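Local atomic coordinates of Stk_08120 (Sulfolobus tokodaii str. 7, PDB entry 2EJX), a protein that probably carries fatty acids, as a member of the thermoacidophile-specific DUF3211 family with a Bet v 1-like fold. Residues 43-46 with 47-50; 100-104 with 105-109. All blocks are in the same frame, centred on the assembly; numbering follows the deposited sequence.

Contact 1: 43-46 with 47-50; sequences CIEP and EIFE
Ile48 packs its terminal methyl over the flat of the Glu45 carboxylate, and this is the tight part of the contact. CD1 of Ile48 stands 3.3 Å from Glu45 OE2 and almost equally near to CD and OE1 of the same group, the two side chains crossing obliquely. With CG1 of Ile48 opposite its own carbonyl carbon (chi1 -45°), the longer branch bends back over the turn to reach the acid. Glu45 OE2 also forms a salt bridge with Arg65, on which the Ile48 side chain rests, so the carboxylate has an apolar neighbour and a charged partner at once. The backbone beneath is a type I beta turn from Glu45 to Ile48, which completes the return from strand 38-42 and delivers the chain into its antiparallel neighbour 48-55, the two strands forming a beta hairpin. It is closed by Ile48 N donating to Glu45 O over 3.2 Å; the bond is straight at the hydrogen (168°). Pro46 and Glu47 occupy the corner, and Glu47 leads its carboxylate away from 43-46 to a salt bridge with Lys68 of strand 58-69. Toward Ile44 the packing is looser: this exposed residue brings CD1 only to 4.5 Å from Ile48 CB and 4.3 Å from Glu50 OE2. Cys43 SG meets Phe49 CB at 3.9 Å, while the buried Phe49 ring leads away toward Ile31, Ile75 and Tyr77.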
loop_
_atom_site.group_PDB
_atom_site.type_symbol
_atom_site.label_atom_id
_atom_site.label_comp_id
_atom_site.label_asym_id
_atom_site.label_seq_id
_atom_site.Cartn_x
_atom_site.Cartn_y
_atom_site.Cartn_z
ATOM N N CYS A 43 -12.586 3.391 -5.839
ATOM C CA CYS A 43 -11.544 4.270 -6.395
ATOM C C CYS A 43 -12.006 5.098 -7.594
ATOM O O CYS A 43 -11.350 5.167 -8.647
ATOM C CB CYS A 43 -10.312 3.459 -6.764
ATOM S SG CYS A 43 -9.490 2.922 -5.314
ATOM N N ILE A 44 -13.188 5.649 -7.398
ATOM C CA ILE A 44 -13.777 6.777 -8.105
ATOM C C ILE A 44 -12.785 7.771 -8.766
ATOM O O ILE A 44 -12.313 7.530 -9.886
ATOM C CB ILE A 44 -14.660 7.492 -7.064
ATOM C CG1 ILE A 44 -13.906 7.564 -5.712
ATOM C CG2 ILE A 44 -15.941 6.660 -6.829
ATOM C CD1 ILE A 44 -14.411 8.659 -4.733
ATOM N N GLU A 45 -12.510 8.885 -8.072
ATOM C CA GLU A 45 -11.505 9.879 -8.442
ATOM C C GLU A 45 -10.131 9.241 -8.180
ATOM O O GLU A 45 -9.989 8.487 -7.204
ATOM C CB GLU A 45 -11.720 11.092 -7.541
ATOM C CG GLU A 45 -11.426 12.475 -8.113
ATOM C CD GLU A 45 -11.534 13.561 -7.026
ATOM O OE1 GLU A 45 -12.671 13.872 -6.589
ATOM O OE2 GLU A 45 -10.471 14.084 -6.590
ATOM N N PRO A 46 -9.110 9.546 -9.031
ATOM C CA PRO A 46 -7.853 8.738 -9.082
ATOM C C PRO A 46 -6.959 8.859 -7.847
ATOM O O PRO A 46 -6.044 8.032 -7.639
ATOM C CB PRO A 46 -7.123 9.291 -10.317
ATOM C CG PRO A 46 -7.612 10.739 -10.408
ATOM C CD PRO A 46 -9.067 10.691 -9.967
ATOM N N GLU A 47 -7.203 9.881 -7.039
ATOM C CA GLU A 47 -6.390 10.081 -5.862
ATOM C C GLU A 47 -7.138 9.850 -4.548
ATOM O O GLU A 47 -6.593 10.157 -3.512
ATOM C CB GLU A 47 -5.733 11.456 -5.886
ATOM C CG GLU A 47 -4.886 11.678 -7.140
ATOM C CD GLU A 47 -3.778 12.677 -6.929
ATOM O OE1 GLU A 47 -4.084 13.883 -6.803
ATOM O OE2 GLU A 47 -2.595 12.265 -6.897
ATOM N N ILE A 48 -8.374 9.346 -4.606
ATOM C CA ILE A 48 -9.168 9.098 -3.394
ATOM C C ILE A 48 -9.644 7.668 -3.320
ATOM O O ILE A 48 -9.980 7.071 -4.336
ATOM C CB ILE A 48 -10.418 10.036 -3.293
ATOM C CG1 ILE A 48 -10.055 11.468 -3.633
ATOM C CG2 ILE A 48 -11.018 9.980 -1.893
ATOM C CD1 ILE A 48 -11.269 12.331 -3.912
ATOM N N PHE A 49 -9.706 7.112 -2.109
ATOM C CA PHE A 49 -10.210 5.784 -1.959
ATOM C C PHE A 49 -10.993 5.618 -0.669
ATOM O O PHE A 49 -10.779 6.346 0.298
ATOM C CB PHE A 49 -9.036 4.786 -1.971
ATOM C CG PHE A 49 -8.264 4.771 -0.702
ATOM C CD1 PHE A 49 -8.593 3.847 0.300
ATOM C CD2 PHE A 49 -7.226 5.671 -0.499
ATOM C CE1 PHE A 49 -7.902 3.812 1.477
ATOM C CE2 PHE A 49 -6.519 5.660 0.689
ATOM C CZ PHE A 49 -6.863 4.730 1.683
ATOM N N GLU A 50 -11.891 4.650 -0.695
ATOM C CA GLU A 50 -12.520 4.114 0.507
ATOM C C GLU A 50 -12.408 2.604 0.432
ATOM O O GLU A 50 -12.672 1.984 -0.622
ATOM C CB GLU A 50 -14.007 4.510 0.551
ATOM C CG GLU A 50 -14.238 5.989 0.406
ATOM C CD GLU A 50 -15.630 6.344 -0.109
ATOM O OE1 GLU A 50 -16.598 5.611 0.200
ATOM O OE2 GLU A 50 -15.742 7.360 -0.846
#

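Contact 2: 100-104 with 105-109; sequences LEHDN and KLTAF
The first turn of helix 105-137 is capped by Asn104, whose side-chain oxygen OD1 accepts from Thr107 N at 3.0 Å. The bond is almost perfectly straight at the hydrogen (177°), although Thr107 N lies 40° out of the amide plane. Asn104 holds CG opposite its backbone N (chi1 -175°), which carries OD1 back over the start of the helix. The main chain of the same residue opens the helical bonding pattern, Ala108 N donating to Asn104 O over 2.8 Å. An alanine here removes OD1 and would probably leave Thr107 N without its side-chain acceptor and the first turn less firmly capped. In this Bet v 1-like protein the cap marks the passage from the last strand, 95-102, into the long C-terminal helix. At the strand's end, His102 crosses Thr107 at about a right angle, its NE2 3.5 Å from Thr107 CG2. The pair also share an acceptor outside the contact, since His102 NE2 and Thr107 OG1 both hydrogen-bond to Arg81 O; His102 ND1 bonds to the hydroxyl of Tyr77, so both ring nitrogens are engaged. One water accepts from Lys105 N at 2.9 Å and donates to Asp103 O at 3.3 Å, bridging the peptide groups before and after Asn104.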
loop_
_atom_site.group_PDB
_atom_site.type_symbol
_atom_site.label_atom_id
_atom_site.label_comp_id
_atom_site.label_asym_id
_atom_site.label_seq_id
_atom_site.Cartn_x
_atom_site.Cartn_y
_atom_site.Cartn_z
ATOM N N LEU A 100 4.711 2.088 6.704
ATOM C CA LEU A 100 3.376 2.349 7.227
ATOM C C LEU A 100 3.446 2.856 8.670
ATOM O O LEU A 100 3.961 2.144 9.564
ATOM C CB LEU A 100 2.514 1.086 7.203
ATOM C CG LEU A 100 1.051 1.276 7.649
ATOM C CD1 LEU A 100 0.260 2.259 6.769
ATOM C CD2 LEU A 100 0.323 -0.100 7.717
ATOM N N GLU A 101 2.937 4.066 8.896
ATOM C CA GLU A 101 2.924 4.631 10.245
ATOM C C GLU A 101 1.474 4.870 10.681
ATOM O O GLU A 101 0.767 5.682 10.092
ATOM C CB GLU A 101 3.746 5.921 10.304
ATOM C CG GLU A 101 5.224 5.770 9.999
ATOM C CD GLU A 101 5.983 7.100 9.974
ATOM O OE1 GLU A 101 5.340 8.155 10.182
ATOM O OE2 GLU A 101 7.218 7.085 9.682
ATOM N N HIS A 102 1.028 4.140 11.703
ATOM C CA HIS A 102 -0.353 4.174 12.143
ATOM C C HIS A 102 -0.414 4.799 13.551
ATOM O O HIS A 102 0.432 4.499 14.373
ATOM C CB HIS A 102 -0.876 2.741 12.158
ATOM C CG HIS A 102 -2.354 2.632 12.355
ATOM N ND1 HIS A 102 -3.266 3.005 11.384
ATOM C CD2 HIS A 102 -3.083 2.180 13.404
ATOM C CE1 HIS A 102 -4.493 2.809 11.834
ATOM N NE2 HIS A 102 -4.410 2.308 13.057
ATOM N N ASP A 103 -1.414 5.625 13.822
ATOM C CA ASP A 103 -1.441 6.404 15.079
ATOM C C ASP A 103 -2.084 5.684 16.277
ATOM O O ASP A 103 -2.097 6.216 17.416
ATOM C CB ASP A 103 -2.014 7.824 14.877
ATOM C CG ASP A 103 -3.559 7.870 14.822
ATOM O OD1 ASP A 103 -4.254 6.822 14.952
ATOM O OD2 ASP A 103 -4.091 8.993 14.633
ATOM N N ASN A 104 -2.597 4.476 16.040
ATOM C CA ASN A 104 -3.245 3.709 17.101
ATOM C C ASN A 104 -2.439 2.479 17.484
ATOM O O ASN A 104 -2.298 1.517 16.708
ATOM C CB ASN A 104 -4.702 3.403 16.711
ATOM C CG ASN A 104 -5.477 2.707 17.820
ATOM O OD1 ASN A 104 -5.008 1.737 18.404
ATOM N ND2 ASN A 104 -6.678 3.183 18.092
ATOM N N LYS A 105 -1.867 2.515 18.686
ATOM C CA LYS A 105 -0.912 1.490 19.107
ATOM C C LYS A 105 -1.548 0.099 19.177
ATOM O O LYS A 105 -0.922 -0.890 18.806
ATOM C CB LYS A 105 -0.336 1.844 20.486
ATOM C CG LYS A 105 0.846 0.989 20.868
ATOM C CD LYS A 105 1.301 1.283 22.294
ATOM C CE LYS A 105 2.272 0.213 22.740
ATOM N NZ LYS A 105 3.124 0.667 23.913
ATOM N N LEU A 106 -2.778 0.033 19.692
ATOM C CA LEU A 106 -3.486 -1.232 19.855
ATOM C C LEU A 106 -3.689 -1.842 18.472
ATOM O O LEU A 106 -3.330 -2.984 18.234
ATOM C CB LEU A 106 -4.845 -1.032 20.534
ATOM C CG LEU A 106 -5.638 -2.314 20.858
ATOM C CD1 LEU A 106 -5.032 -2.979 22.046
ATOM C CD2 LEU A 106 -7.102 -2.006 21.162
ATOM N N THR A 107 -4.252 -1.042 17.569
ATOM C CA THR A 107 -4.544 -1.493 16.206
ATOM C C THR A 107 -3.272 -1.893 15.480
ATOM O O THR A 107 -3.260 -2.900 14.758
ATOM C CB THR A 107 -5.210 -0.388 15.374
ATOM O OG1 THR A 107 -6.485 -0.050 15.933
ATOM C CG2 THR A 107 -5.442 -0.899 13.947
ATOM N N ALA A 108 -2.227 -1.086 15.622
ATOM C CA ALA A 108 -0.921 -1.448 15.023
ATOM C C ALA A 108 -0.421 -2.828 15.519
ATOM O O ALA A 108 -0.003 -3.694 14.713
ATOM C CB ALA A 108 0.084 -0.366 15.278
ATOM N N PHE A 109 -0.504 -3.068 16.831
ATOM C CA PHE A 109 -0.094 -4.356 17.407
ATOM C C PHE A 109 -0.824 -5.545 16.788
ATOM O O PHE A 109 -0.213 -6.575 16.458
ATOM C CB PHE A 109 -0.317 -4.360 18.941
ATOM C CG PHE A 109 -0.018 -5.683 19.619
ATOM C CD1 PHE A 109 1.302 -6.025 19.961
ATOM C CD2 PHE A 109 -1.037 -6.561 19.967
ATOM C CE1 PHE A 109 1.594 -7.220 20.594
ATOM C CE2 PHE A 109 -0.747 -7.789 20.615
ATOM C CZ PHE A 109 0.573 -8.112 20.924
HETATM O O HOH W 1 -2.391 4.814 20.377
#

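Followed from the N terminus, the chain passes through strand 7-12 and two helices before strand 38-42, one outermost strand of the antiparallel sheet. Contact 1 then closes the short loop that turns the chain back into strand 48-55. Four further strands, 58-69 to 95-102, carry the sheet across until 95-102 lies beside 7-12, and contact 2 closes the bend from there into helix 105-137. The two contacts therefore stand in series, neither enclosing nor crossing the other. Their centres are about 23 Å apart and they do not touch: contact 1 joins neighbouring strands at one side of the sheet, whereas contact 2 joins the sheet to the helix.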